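PDB 5DXF: trehalose-6-phosphate phosphatase from Candida albicans, which belongs to glycosyltransferase family 20 and has, in this N-terminal fragment, the two-domain GT-B fold of Rossmann-like sheets flanked by helices. Local coordinates for residues E389-S392 / R393-K397; E351-E354 / I355-M359; Q326-G330 / K331-V335; P361-R364 / E365-L369; D477-G480 / V481-I485. All coordinates share one frame; numbering follows the deposited sequence.

Contact 1 of 5, residues E389-S392 / R393-K397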
loop_
_atom_site.group_PDB
_atom_site.type_symbol
_atom_site.label_atom_id
_atom_site.label_comp_id
_atom_site.label_asym_id
_atom_site.label_seq_id
_atom_site.Cartn_x
_atom_site.Cartn_y
_atom_site.Cartn_z
ATOM N N GLU A 389 -22.064 6.805 -10.360
ATOM C CA GLU A 389 -23.284 6.419 -11.057
ATOM C C GLU A 389 -23.937 5.214 -10.385
ATOM O O GLU A 389 -25.152 5.195 -10.163
ATOM C CB GLU A 389 -22.985 6.120 -12.530
ATOM C CG GLU A 389 -24.175 5.588 -13.323
ATOM C CD GLU A 389 -23.893 5.486 -14.813
ATOM O OE1 GLU A 389 -24.654 4.791 -15.520
ATOM O OE2 GLU A 389 -22.914 6.108 -15.278
ATOM N N ILE A 390 -23.122 4.217 -10.053
ATOM C CA ILE A 390 -23.621 3.021 -9.386
ATOM C C ILE A 390 -24.189 3.363 -8.008
ATOM O O ILE A 390 -25.250 2.865 -7.631
ATOM C CB ILE A 390 -22.518 1.952 -9.241
ATOM C CG1 ILE A 390 -21.884 1.653 -10.599
ATOM C CG2 ILE A 390 -23.084 0.679 -8.638
ATOM C CD1 ILE A 390 -20.576 0.890 -10.511
ATOM N N ILE A 391 -23.490 4.219 -7.268
ATOM C CA ILE A 391 -23.969 4.655 -5.958
ATOM C C ILE A 391 -25.322 5.350 -6.076
ATOM O O ILE A 391 -26.259 5.033 -5.338
ATOM C CB ILE A 391 -22.969 5.604 -5.267
ATOM C CG1 ILE A 391 -21.690 4.853 -4.895
ATOM C CG2 ILE A 391 -23.586 6.206 -4.016
ATOM C CD1 ILE A 391 -20.646 5.721 -4.230
ATOM N N SER A 392 -25.420 6.287 -7.013
ATOM C CA SER A 392 -26.670 6.987 -7.270
ATOM C C SER A 392 -27.786 6.011 -7.623
ATOM O O SER A 392 -28.923 6.186 -7.186
ATOM C CB SER A 392 -26.496 8.011 -8.395
ATOM O OG SER A 392 -25.664 9.084 -7.988
ATOM N N ARG A 393 -27.455 4.980 -8.399
ATOM C CA ARG A 393 -28.443 3.983 -8.808
ATOM C C ARG A 393 -28.953 3.169 -7.620
ATOM O O ARG A 393 -30.164 2.987 -7.454
ATOM C CB ARG A 393 -27.855 3.048 -9.865
ATOM C CG ARG A 393 -28.892 2.362 -10.744
ATOM C CD ARG A 393 -28.321 1.099 -11.377
ATOM N NE ARG A 393 -26.959 1.310 -11.864
ATOM C CZ ARG A 393 -26.026 0.364 -11.924
ATOM N NH1 ARG A 393 -26.300 -0.870 -11.527
ATOM N NH2 ARG A 393 -24.813 0.651 -12.379
ATOM N N ILE A 394 -28.024 2.684 -6.798
ATOM C CA ILE A 394 -28.364 1.898 -5.616
ATOM C C ILE A 394 -29.197 2.706 -4.623
ATOM O O ILE A 394 -30.211 2.224 -4.116
ATOM C CB ILE A 394 -27.098 1.373 -4.902
ATOM C CG1 ILE A 394 -26.302 0.457 -5.833
ATOM C CG2 ILE A 394 -27.467 0.636 -3.628
ATOM C CD1 ILE A 394 -25.037 -0.090 -5.211
ATOM N N ASN A 395 -28.774 3.938 -4.352
ATOM C CA ASN A 395 -29.511 4.795 -3.428
ATOM C C ASN A 395 -30.875 5.197 -3.976
ATOM O O ASN A 395 -31.825 5.380 -3.218
ATOM C CB ASN A 395 -28.697 6.043 -3.084
ATOM C CG ASN A 395 -27.482 5.726 -2.237
ATOM O OD1 ASN A 395 -27.396 4.659 -1.629
ATOM N ND2 ASN A 395 -26.538 6.658 -2.186
ATOM N N SER A 396 -30.971 5.343 -5.293
ATOM C CA SER A 396 -32.251 5.642 -5.920
ATOM C C SER A 396 -33.202 4.456 -5.816
ATOM O O SER A 396 -34.400 4.626 -5.587
ATOM C CB SER A 396 -32.062 6.028 -7.388
ATOM O OG SER A 396 -33.305 6.048 -8.068
ATOM N N LYS A 397 -32.661 3.254 -5.978
ATOM C CA LYS A 397 -33.495 2.059 -6.015
ATOM C C LYS A 397 -33.928 1.585 -4.629
ATOM O O LYS A 397 -35.092 1.237 -4.427
ATOM C CB LYS A 397 -32.772 0.924 -6.745
ATOM C CG LYS A 397 -33.595 -0.350 -6.841
ATOM C CD LYS A 397 -33.136 -1.243 -7.977
ATOM C CE LYS A 397 -34.072 -2.429 -8.141
ATOM N NZ LYS A 397 -33.745 -3.224 -9.353
HETATM O O HOH W 1 -24.348 2.391 -14.026
#
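The flat guanidinium of Arg-393 has one face covered by Ile-390, whose CG2 methyl lies above it, while CG1 of the same side chain comes within 3.6 Å of Arg-393 NH2. The two side chains cross obliquely. The chain of Arg-393 starts out anti to its backbone nitrogen (chi1 -157°) and bends at chi3, and this folds the guanidinium back along the helix, over the preceding turn. One water accepts from NH2 and donates to Glu-389 OE1 at 2.8 Å; its NH2 leg is modelled too short to be trusted in length. On another side of the helix the amide of Asn-395 lies alongside Ile-391, with ND2 3.5 Å from CG2. Ile-390 and Ile-394 run side by side, CG2 to CD1 4.0 Å. Backbone bonds of the i to i+4 kind hold these positions, among them Asn-395 N to Ile-391 O at 2.9 Å and 171°.

Helix 381-398 is the crossover of a beta-alpha-beta unit, and its isoleucines pack on helix 346-359 and strand 406-409. The polar ends are tied to neighbouring elements of the fold: Arg-393 NH1 forms a salt bridge with Glu-354, and Asn-395 OD1 accepts from Val-406 N. Chemically, this implies an arginine with an apolar cover on one face, whose charge is met directly by Glu-354, while Glu-389 is linked to it at most through the doubtful water.

Contact 2 of 5, residues E351-E354 / I355-M359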
loop_
_atom_site.group_PDB
_atom_site.type_symbol
_atom_site.label_atom_id
_atom_site.label_comp_id
_atom_site.label_asym_id
_atom_site.label_seq_id
_atom_site.Cartn_x
_atom_site.Cartn_y
_atom_site.Cartn_z
ATOM N N GLU A 351 -21.140 -3.132 -7.378
ATOM C CA GLU A 351 -21.943 -4.009 -8.222
ATOM C C GLU A 351 -22.398 -5.234 -7.435
ATOM O O GLU A 351 -23.578 -5.603 -7.462
ATOM C CB GLU A 351 -21.159 -4.422 -9.469
ATOM C CG GLU A 351 -21.222 -3.391 -10.587
ATOM C CD GLU A 351 -20.108 -3.547 -11.601
ATOM O OE1 GLU A 351 -20.121 -2.814 -12.614
ATOM O OE2 GLU A 351 -19.216 -4.393 -11.384
ATOM N N GLY A 352 -21.462 -5.850 -6.721
ATOM C CA GLY A 352 -21.784 -6.974 -5.862
ATOM C C GLY A 352 -22.802 -6.602 -4.799
ATOM O O GLY A 352 -23.687 -7.394 -4.469
ATOM N N PHE A 353 -22.681 -5.387 -4.266
ATOM C CA PHE A 353 -23.600 -4.903 -3.241
ATOM C C PHE A 353 -24.997 -4.708 -3.806
ATOM O O PHE A 353 -25.993 -5.051 -3.163
ATOM C CB PHE A 353 -23.094 -3.593 -2.635
ATOM C CG PHE A 353 -24.002 -3.022 -1.581
ATOM C CD1 PHE A 353 -24.477 -3.820 -0.550
ATOM C CD2 PHE A 353 -24.367 -1.686 -1.610
ATOM C CE1 PHE A 353 -25.309 -3.296 0.425
ATOM C CE2 PHE A 353 -25.195 -1.158 -0.637
ATOM C CZ PHE A 353 -25.667 -1.963 0.381
ATOM N N GLU A 354 -25.065 -4.149 -5.009
ATOM C CA GLU A 354 -26.341 -3.977 -5.685
ATOM C C GLU A 354 -27.014 -5.321 -5.926
ATOM O O GLU A 354 -28.189 -5.493 -5.600
ATOM C CB GLU A 354 -26.159 -3.241 -7.008
ATOM C CG GLU A 354 -27.448 -3.113 -7.796
ATOM C CD GLU A 354 -27.267 -2.337 -9.076
ATOM O OE1 GLU A 354 -26.107 -2.163 -9.508
ATOM O OE2 GLU A 354 -28.282 -1.894 -9.656
ATOM N N ILE A 355 -26.271 -6.265 -6.501
ATOM C CA ILE A 355 -26.793 -7.614 -6.713
ATOM C C ILE A 355 -27.296 -8.193 -5.391
ATOM O O ILE A 355 -28.362 -8.808 -5.340
ATOM C CB ILE A 355 -25.732 -8.562 -7.316
ATOM C CG1 ILE A 355 -25.278 -8.069 -8.691
ATOM C CG2 ILE A 355 -26.290 -9.971 -7.442
ATOM C CD1 ILE A 355 -26.262 -8.375 -9.806
ATOM N N PHE A 356 -26.532 -7.971 -4.326
ATOM C CA PHE A 356 -26.895 -8.445 -2.992
ATOM C C PHE A 356 -28.229 -7.883 -2.529
ATOM O O PHE A 356 -29.048 -8.603 -1.960
ATOM C CB PHE A 356 -25.801 -8.086 -1.984
ATOM C CG PHE A 356 -26.231 -8.201 -0.546
ATOM C CD1 PHE A 356 -26.349 -9.440 0.064
ATOM C CD2 PHE A 356 -26.500 -7.065 0.202
ATOM C CE1 PHE A 356 -26.739 -9.543 1.390
ATOM C CE2 PHE A 356 -26.889 -7.163 1.527
ATOM C CZ PHE A 356 -27.006 -8.402 2.121
ATOM N N LEU A 357 -28.441 -6.593 -2.771
ATOM C CA LEU A 357 -29.706 -5.961 -2.423
ATOM C C LEU A 357 -30.844 -6.489 -3.291
ATOM O O LEU A 357 -31.985 -6.596 -2.839
ATOM C CB LEU A 357 -29.598 -4.442 -2.553
ATOM C CG LEU A 357 -28.701 -3.765 -1.515
ATOM C CD1 LEU A 357 -28.704 -2.258 -1.698
ATOM C CD2 LEU A 357 -29.142 -4.136 -0.108
ATOM N N ASP A 358 -30.495 -6.819 -4.527
ATOM C CA ASP A 358 -31.417 -7.386 -5.489
ATOM C C ASP A 358 -31.944 -8.745 -5.096
ATOM O O ASP A 358 -33.122 -9.023 -5.231
ATOM C CB ASP A 358 -30.707 -7.518 -6.825
ATOM C CG ASP A 358 -31.084 -6.436 -7.785
ATOM O OD1 ASP A 358 -32.159 -6.539 -8.390
ATOM O OD2 ASP A 358 -30.308 -5.485 -7.946
ATOM N N MET A 359 -31.051 -9.589 -4.609
ATOM C CA MET A 359 -31.342 -10.987 -4.308
ATOM C C MET A 359 -32.038 -11.195 -2.967
ATOM O O MET A 359 -32.858 -12.102 -2.825
ATOM C CB MET A 359 -30.049 -11.806 -4.335
ATOM C CG MET A 359 -29.424 -11.937 -5.713
ATOM S SD MET A 359 -27.833 -12.782 -5.663
ATOM C CE MET A 359 -28.276 -14.307 -4.835
#
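This is an intrahelical contact of i to i+3 and i to i+4 spacing, in which Phe-353 meets Phe-356 and Leu-357 on helix 346-359, the crossover of a beta-alpha-beta unit in a Rossmann-like domain. The geometry bears this out: Leu-357 N bonds to Phe-353 O at 2.9 Å, and the neighbouring pairs repeat the pattern. Phe-353 CG stands anti to the backbone nitrogen (chi1 179°), which carries the ring toward the next turn and onto Val-367 and Leu-369 of the sheet. Against the other phenyl the approach is oblique, CD1 of Phe-353 to CD2 of Phe-356 being 3.9 Å. Phe-356 also has Phe-353 O at its edge, in plane.

Around the helix, Glu-354 and Asp-358 lie side by side. Their like-charged oxygens OE2 and OD2 stay 4.5 Å apart, and Glu-354 has Arg-393 as its counter-charge. Ile-355 faces Ala-482 of helix 478-489. Leu-357 CD1 makes a CH-pi contact over one face of Phe-353, 4.0 Å from the ring centroid and 25° off its normal.

Contact 3 of 5, residues Q326-G330 / K331-V335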
loop_
_atom_site.group_PDB
_atom_site.type_symbol
_atom_site.label_atom_id
_atom_site.label_comp_id
_atom_site.label_asym_id
_atom_site.label_seq_id
_atom_site.Cartn_x
_atom_site.Cartn_y
_atom_site.Cartn_z
ATOM N N GLN A 326 -25.061 4.192 17.946
ATOM C CA GLN A 326 -26.329 4.858 18.224
ATOM C C GLN A 326 -27.033 5.287 16.938
ATOM O O GLN A 326 -28.247 5.131 16.807
ATOM C CB GLN A 326 -26.100 6.063 19.138
ATOM C CG GLN A 326 -27.174 6.244 20.195
ATOM C CD GLN A 326 -27.431 4.975 20.991
ATOM O OE1 GLN A 326 -26.504 4.245 21.343
ATOM N NE2 GLN A 326 -28.700 4.708 21.276
ATOM N N VAL A 327 -26.262 5.821 15.996
ATOM C CA VAL A 327 -26.801 6.263 14.714
ATOM C C VAL A 327 -27.368 5.097 13.912
ATOM O O VAL A 327 -28.487 5.161 13.401
ATOM C CB VAL A 327 -25.722 6.972 13.865
ATOM C CG1 VAL A 327 -26.313 7.459 12.551
ATOM C CG2 VAL A 327 -25.109 8.126 14.637
ATOM N N TYR A 328 -26.592 4.023 13.817
ATOM C CA TYR A 328 -26.952 2.898 12.965
ATOM C C TYR A 328 -27.552 1.744 13.756
ATOM O O TYR A 328 -27.280 0.574 13.482
ATOM C CB TYR A 328 -25.727 2.440 12.178
ATOM C CG TYR A 328 -25.154 3.548 11.327
ATOM C CD1 TYR A 328 -25.797 3.954 10.166
ATOM C CD2 TYR A 328 -23.986 4.203 11.693
ATOM C CE1 TYR A 328 -25.288 4.973 9.388
ATOM C CE2 TYR A 328 -23.466 5.222 10.920
ATOM C CZ TYR A 328 -24.123 5.604 9.768
ATOM O OH TYR A 328 -23.612 6.619 8.992
ATOM N N LYS A 329 -28.379 2.094 14.736
ATOM C CA LYS A 329 -29.103 1.117 15.536
ATOM C C LYS A 329 -30.060 0.313 14.663
ATOM O O LYS A 329 -30.792 0.872 13.848
ATOM C CB LYS A 329 -29.867 1.816 16.661
ATOM C CG LYS A 329 -30.693 0.893 17.539
ATOM C CD LYS A 329 -31.363 1.668 18.663
ATOM C CE LYS A 329 -30.336 2.260 19.618
ATOM N NZ LYS A 329 -29.565 1.200 20.326
ATOM N N GLY A 330 -30.045 -1.005 14.831
ATOM C CA GLY A 330 -30.921 -1.880 14.075
ATOM C C GLY A 330 -30.479 -2.100 12.639
ATOM O O GLY A 330 -31.235 -2.643 11.833
ATOM N N LYS A 331 -29.256 -1.684 12.317
ATOM C CA LYS A 331 -28.732 -1.827 10.961
ATOM C C LYS A 331 -27.365 -2.508 10.934
ATOM O O LYS A 331 -26.600 -2.426 11.894
ATOM C CB LYS A 331 -28.647 -0.460 10.276
ATOM C CG LYS A 331 -30.001 0.174 10.013
ATOM C CD LYS A 331 -29.874 1.547 9.380
ATOM C CE LYS A 331 -31.244 2.100 9.030
ATOM N NZ LYS A 331 -31.980 1.175 8.126
ATOM N N LYS A 332 -27.071 -3.181 9.823
ATOM C CA LYS A 332 -25.789 -3.854 9.636
ATOM C C LYS A 332 -24.854 -2.988 8.796
ATOM O O LYS A 332 -25.246 -2.477 7.746
ATOM C CB LYS A 332 -25.988 -5.219 8.971
ATOM C CG LYS A 332 -26.877 -6.186 9.747
ATOM C CD LYS A 332 -26.201 -6.688 11.018
ATOM C CE LYS A 332 -27.045 -7.747 11.723
ATOM N NZ LYS A 332 -26.409 -8.239 12.982
ATOM N N LEU A 333 -23.615 -2.834 9.255
ATOM C CA LEU A 333 -22.685 -1.894 8.634
ATOM C C LEU A 333 -21.536 -2.563 7.882
ATOM O O LEU A 333 -20.768 -3.338 8.455
ATOM C CB LEU A 333 -22.114 -0.950 9.696
ATOM C CG LEU A 333 -22.751 0.439 9.822
ATOM C CD1 LEU A 333 -24.223 0.424 9.424
ATOM C CD2 LEU A 333 -22.570 0.990 11.231
ATOM N N ILE A 334 -21.426 -2.249 6.594
ATOM C CA ILE A 334 -20.276 -2.654 5.795
ATOM C C ILE A 334 -19.363 -1.443 5.638
ATOM O O ILE A 334 -19.794 -0.397 5.146
ATOM C CB ILE A 334 -20.692 -3.194 4.409
ATOM C CG1 ILE A 334 -21.898 -4.125 4.540
ATOM C CG2 ILE A 334 -19.527 -3.907 3.738
ATOM C CD1 ILE A 334 -22.279 -4.824 3.250
ATOM N N VAL A 335 -18.111 -1.580 6.067
ATOM C CA VAL A 335 -17.176 -0.458 6.066
ATOM C C VAL A 335 -15.891 -0.777 5.309
ATOM O O VAL A 335 -15.253 -1.805 5.551
ATOM C CB VAL A 335 -16.813 -0.035 7.504
ATOM C CG1 VAL A 335 -15.797 1.102 7.488
ATOM C CG2 VAL A 335 -18.063 0.374 8.261
#
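Tyr-328 O accepts from Lys-331 N at 3.2 Å, the bond that closes a type II beta turn between helix 317-327 and strand 332-339, which pairs in parallel with strand 367-374 in a Rossmann-like domain. The donor stands 47° out of the carbonyl plane, so neither lone pair is addressed squarely, and the N-H...O angle is 144°. Gly-330 takes the third place of the turn with phi at 76°, the positive value that a type II turn needs there. Tyr-328 is the first residue to leave helical geometry, and from it the chain reverses into the strand.

Side chains close the same bend. The strand beyond it is held by Leu-333 N bonding to Asp-426 and by backbone pairing of Lys-332 with Thr-366 and Val-368. One face of the Tyr-328 ring carries Val-327 CG1, 3.9 Å above its centre, and the ring also reaches Leu-407 and Tyr-409. Leu-333 meets the tyrosine nearly at a right angle: CD1 lies 3.7 Å from Tyr-328 CB, and CD2 lies 3.5 Å from Tyr-328 CD2.

Contact 4 of 5, residues P361-R364 / E365-L369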
loop_
_atom_site.group_PDB
_atom_site.type_symbol
_atom_site.label_atom_id
_atom_site.label_comp_id
_atom_site.label_asym_id
_atom_site.label_seq_id
_atom_site.Cartn_x
_atom_site.Cartn_y
_atom_site.Cartn_z
ATOM N N PRO A 361 -34.383 -9.517 -0.220
ATOM C CA PRO A 361 -35.330 -8.526 0.302
ATOM C C PRO A 361 -35.237 -8.394 1.818
ATOM O O PRO A 361 -35.621 -7.369 2.380
ATOM C CB PRO A 361 -36.697 -9.087 -0.108
ATOM C CG PRO A 361 -36.409 -10.043 -1.215
ATOM C CD PRO A 361 -35.071 -10.626 -0.902
ATOM N N GLU A 362 -34.732 -9.439 2.463
ATOM C CA GLU A 362 -34.573 -9.474 3.912
ATOM C C GLU A 362 -33.584 -8.426 4.413
ATOM O O GLU A 362 -33.722 -7.908 5.521
ATOM C CB GLU A 362 -34.114 -10.866 4.347
ATOM C CG GLU A 362 -33.049 -11.449 3.431
ATOM C CD GLU A 362 -32.513 -12.778 3.917
ATOM O OE1 GLU A 362 -32.545 -13.023 5.141
ATOM O OE2 GLU A 362 -32.059 -13.578 3.072
ATOM N N TRP A 363 -32.588 -8.118 3.590
ATOM C CA TRP A 363 -31.515 -7.217 3.994
ATOM C C TRP A 363 -31.724 -5.787 3.503
ATOM O O TRP A 363 -30.956 -4.890 3.847
ATOM C CB TRP A 363 -30.171 -7.749 3.502
ATOM C CG TRP A 363 -29.735 -8.991 4.214
ATOM C CD1 TRP A 363 -29.766 -10.266 3.732
ATOM C CD2 TRP A 363 -29.214 -9.077 5.546
ATOM N NE1 TRP A 363 -29.289 -11.140 4.678
ATOM C CE2 TRP A 363 -28.945 -10.436 5.801
ATOM C CE3 TRP A 363 -28.948 -8.139 6.547
ATOM C CZ2 TRP A 363 -28.421 -10.877 7.013
ATOM C CZ3 TRP A 363 -28.428 -8.579 7.748
ATOM C CH2 TRP A 363 -28.170 -9.935 7.972
ATOM N N ARG A 364 -32.761 -5.577 2.700
ATOM C CA ARG A 364 -33.152 -4.225 2.328
ATOM C C ARG A 364 -33.596 -3.489 3.591
ATOM O O ARG A 364 -34.068 -4.118 4.540
ATOM C CB ARG A 364 -34.263 -4.247 1.275
ATOM C CG ARG A 364 -33.855 -4.950 -0.012
ATOM C CD ARG A 364 -35.024 -5.157 -0.961
ATOM N NE ARG A 364 -34.665 -6.068 -2.046
ATOM C CZ ARG A 364 -35.516 -6.519 -2.963
ATOM N NH1 ARG A 364 -36.788 -6.147 -2.934
ATOM N NH2 ARG A 364 -35.093 -7.346 -3.909
ATOM N N GLU A 365 -33.405 -2.169 3.598
ATOM C CA GLU A 365 -33.686 -1.292 4.743
ATOM C C GLU A 365 -32.727 -1.475 5.924
ATOM O O GLU A 365 -32.670 -0.623 6.810
ATOM C CB GLU A 365 -35.123 -1.477 5.245
ATOM C CG GLU A 365 -36.206 -1.077 4.265
ATOM C CD GLU A 365 -37.596 -1.302 4.828
ATOM O OE1 GLU A 365 -37.918 -2.458 5.175
ATOM O OE2 GLU A 365 -38.363 -0.322 4.934
ATOM N N THR A 366 -31.974 -2.571 5.943
ATOM C CA THR A 366 -31.173 -2.902 7.120
ATOM C C THR A 366 -29.661 -2.915 6.890
ATOM O O THR A 366 -28.894 -2.966 7.850
ATOM C CB THR A 366 -31.579 -4.276 7.690
ATOM O OG1 THR A 366 -31.687 -5.226 6.623
ATOM C CG2 THR A 366 -32.914 -4.180 8.409
ATOM N N VAL A 367 -29.227 -2.872 5.636
ATOM C CA VAL A 367 -27.793 -2.890 5.357
ATOM C C VAL A 367 -27.301 -1.561 4.807
ATOM O O VAL A 367 -27.823 -1.054 3.815
ATOM C CB VAL A 367 -27.419 -4.001 4.363
ATOM C CG1 VAL A 367 -25.911 -4.062 4.184
ATOM C CG2 VAL A 367 -27.938 -5.331 4.852
ATOM N N VAL A 368 -26.288 -1.003 5.460
ATOM C CA VAL A 368 -25.686 0.246 5.014
ATOM C C VAL A 368 -24.218 0.043 4.655
ATOM O O VAL A 368 -23.435 -0.452 5.464
ATOM C CB VAL A 368 -25.798 1.343 6.086
ATOM C CG1 VAL A 368 -25.027 2.582 5.658
ATOM C CG2 VAL A 368 -27.260 1.679 6.348
ATOM N N LEU A 369 -23.858 0.418 3.431
ATOM C CA LEU A 369 -22.474 0.341 2.977
ATOM C C LEU A 369 -21.798 1.699 3.135
ATOM O O LEU A 369 -22.212 2.680 2.518
ATOM C CB LEU A 369 -22.406 -0.127 1.516
ATOM C CG LEU A 369 -21.034 -0.385 0.881
ATOM C CD1 LEU A 369 -21.111 -1.524 -0.124
ATOM C CD2 LEU A 369 -20.500 0.865 0.201
#
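Trp-363 sets CE3 of its benzo ring against Val-367 CG2, 3.4 Å away, in the loop that leads from crossover helix 346-359 into strand 367-374 of a beta-alpha-beta unit. The methyl approaches the indole obliquely and also touches CB of Trp-363, at 3.6 Å. CG1 of Val-367 lies anti to the backbone nitrogen, which leaves CG2 beside that nitrogen and facing the indole.

The carbonyl of Trp-363 collects the returning chain. Its clearest bond is from Thr-366 N, 3.3 Å to Trp-363 O at 152°, with the donor well above the carbonyl plane. Val-367 N adds a weak bond to the same oxygen, at 3.2 Å. The hydroxyl of Thr-366 lies 2.9 Å from Trp-363 O, but the bond is weak and its proton could serve Arg-364 O instead. Glu-365 has a positive phi of 70° at the bend.

Outside the turn, Trp-363 NE1 bonds to Asn-486 OD1 and the indole meets the ring of Phe-356, their planes about 40° apart. Arg-364 runs extended back along the loop and gives NE to Leu-357 O and NH2 to Asp-358 O. These bonds put a positive group on the carbonyl end of the helix, where it would be favourable. One face of the guanidinium is covered by Pro-361 CA, 3.4 Å above the plane and offset toward the rim.

Contact 5 of 5, residues D477-G480 / V481-I485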
loop_
_atom_site.group_PDB
_atom_site.type_symbol
_atom_site.label_atom_id
_atom_site.label_comp_id
_atom_site.label_asym_id
_atom_site.label_seq_id
_atom_site.Cartn_x
_atom_site.Cartn_y
_atom_site.Cartn_z
ATOM N N ASP A 477 -16.966 -11.605 -10.029
ATOM C CA ASP A 477 -18.211 -12.348 -9.897
ATOM C C ASP A 477 -19.126 -11.668 -8.881
ATOM O O ASP A 477 -19.068 -11.957 -7.687
ATOM C CB ASP A 477 -17.931 -13.796 -9.489
ATOM C CG ASP A 477 -19.152 -14.683 -9.607
ATOM O OD1 ASP A 477 -19.088 -15.847 -9.160
ATOM O OD2 ASP A 477 -20.177 -14.215 -10.145
ATOM N N SER A 478 -19.927 -10.737 -9.362
ATOM C CA SER A 478 -20.794 -9.950 -8.507
ATOM C C SER A 478 -21.854 -10.772 -7.813
ATOM O O SER A 478 -22.154 -10.551 -6.649
ATOM C CB SER A 478 -21.426 -8.827 -9.310
ATOM O OG SER A 478 -20.415 -8.041 -9.903
ATOM N N VAL A 479 -22.424 -11.716 -8.538
ATOM C CA VAL A 479 -23.440 -12.574 -7.979
ATOM C C VAL A 479 -22.848 -13.399 -6.845
ATOM O O VAL A 479 -23.492 -13.621 -5.835
ATOM C CB VAL A 479 -24.073 -13.443 -9.070
ATOM C CG1 VAL A 479 -23.015 -13.930 -10.037
ATOM C CG2 VAL A 479 -24.867 -14.586 -8.475
ATOM N N GLY A 480 -21.618 -13.854 -7.029
ATOM C CA GLY A 480 -20.882 -14.547 -5.994
ATOM C C GLY A 480 -20.583 -13.699 -4.783
ATOM O O GLY A 480 -20.688 -14.155 -3.662
ATOM N N VAL A 481 -20.205 -12.453 -5.024
ATOM C CA VAL A 481 -19.975 -11.467 -3.973
ATOM C C VAL A 481 -21.232 -11.295 -3.124
ATOM O O VAL A 481 -21.165 -11.248 -1.895
ATOM C CB VAL A 481 -19.554 -10.102 -4.558
ATOM C CG1 VAL A 481 -19.628 -9.013 -3.499
ATOM C CG2 VAL A 481 -18.152 -10.184 -5.148
ATOM N N ALA A 482 -22.377 -11.217 -3.795
ATOM C CA ALA A 482 -23.670 -11.111 -3.128
ATOM C C ALA A 482 -23.927 -12.300 -2.204
ATOM O O ALA A 482 -24.182 -12.128 -1.000
ATOM C CB ALA A 482 -24.776 -10.998 -4.159
ATOM N N LYS A 483 -23.862 -13.499 -2.780
ATOM C CA LYS A 483 -24.033 -14.737 -2.023
ATOM C C LYS A 483 -23.109 -14.783 -0.805
ATOM O O LYS A 483 -23.526 -15.163 0.293
ATOM C CB LYS A 483 -23.773 -15.949 -2.921
ATOM C CG LYS A 483 -24.874 -16.249 -3.930
ATOM C CD LYS A 483 -24.362 -17.171 -5.028
ATOM C CE LYS A 483 -25.452 -18.100 -5.537
ATOM N NZ LYS A 483 -26.630 -17.354 -6.057
ATOM N N THR A 484 -21.859 -14.381 -1.009
ATOM C CA THR A 484 -20.853 -14.390 0.047
ATOM C C THR A 484 -21.200 -13.411 1.161
ATOM O O THR A 484 -21.032 -13.723 2.336
ATOM C CB THR A 484 -19.458 -14.045 -0.500
ATOM O OG1 THR A 484 -19.158 -14.884 -1.623
ATOM C CG2 THR A 484 -18.403 -14.248 0.572
ATOM N N ILE A 485 -21.674 -12.228 0.787
ATOM C CA ILE A 485 -22.083 -11.222 1.762
ATOM C C ILE A 485 -23.236 -11.748 2.614
ATOM O O ILE A 485 -23.214 -11.633 3.847
ATOM C CB ILE A 485 -22.489 -9.903 1.069
ATOM C CG1 ILE A 485 -21.252 -9.183 0.524
ATOM C CG2 ILE A 485 -23.236 -8.997 2.029
ATOM C CD1 ILE A 485 -21.578 -8.069 -0.445
#
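The first turn of helix 478-489 opens with regular i to i+4 backbone bonds, Val-481 N to Asp-477 O and Ala-482 N to Ser-478 O both at 2.9 Å, while Asp-477 itself occupies the N-cap position. From there its carboxylate receives Gly-480 N at OD2, a weak capping bond of 3.5 Å whose acceptor is less surely placed.

Gly-480 O is gripped twice, and by one residue: Thr-484 N bonds to it at 2.9 Å, and Thr-484 OG1 donates to it at 2.7 Å. The two donors come from opposite faces of the carbonyl plane, the hydroxyl lying 38° out of it. Thr-484 OG1 sits anti to the carbonyl carbon (chi1 -52°), beside the backbone nitrogen, and this turns it back onto the preceding turn. Val-481 lays CG2 3.2 Å from Asp-477 O. On the outer side, Val-479 and Lys-483 run side by side, CG2 to NZ 4.1 Å.

Val-481 and Thr-484 face strand 471-473, and Thr-484 and Ile-485 reach Ile-456 of strand 455-458, so the helix packs on that sheet. Chemically, the threonine hydroxyl meets its donor need within its own helix, and the acidic N-cap is placed where it would be expected to complement the positive end of the helix dipole.

All five contacts lie on one side of the chain's centre, their own centres about 25 to 31 Å from it, within one Rossmann-like region. Contact 2 is central: its centre lies about 8 Å from that of contact 5, 10 Å from contact 4 and 11 Å from contact 1, and it touches all three. With contact 1 it adds Leu-357 CD1 on Ile-394 CG2, 3.7 Å; with contact 5, Phe-356 CE1 on Ile-485 CG2, 3.6 Å. Contacts 3 and 4, with centres about 10 Å apart, touch and open neighbouring strands of one sheet. Contacts 3 and 5 do not touch, with centres about 21 Å apart, and contact 1 touches neither of them.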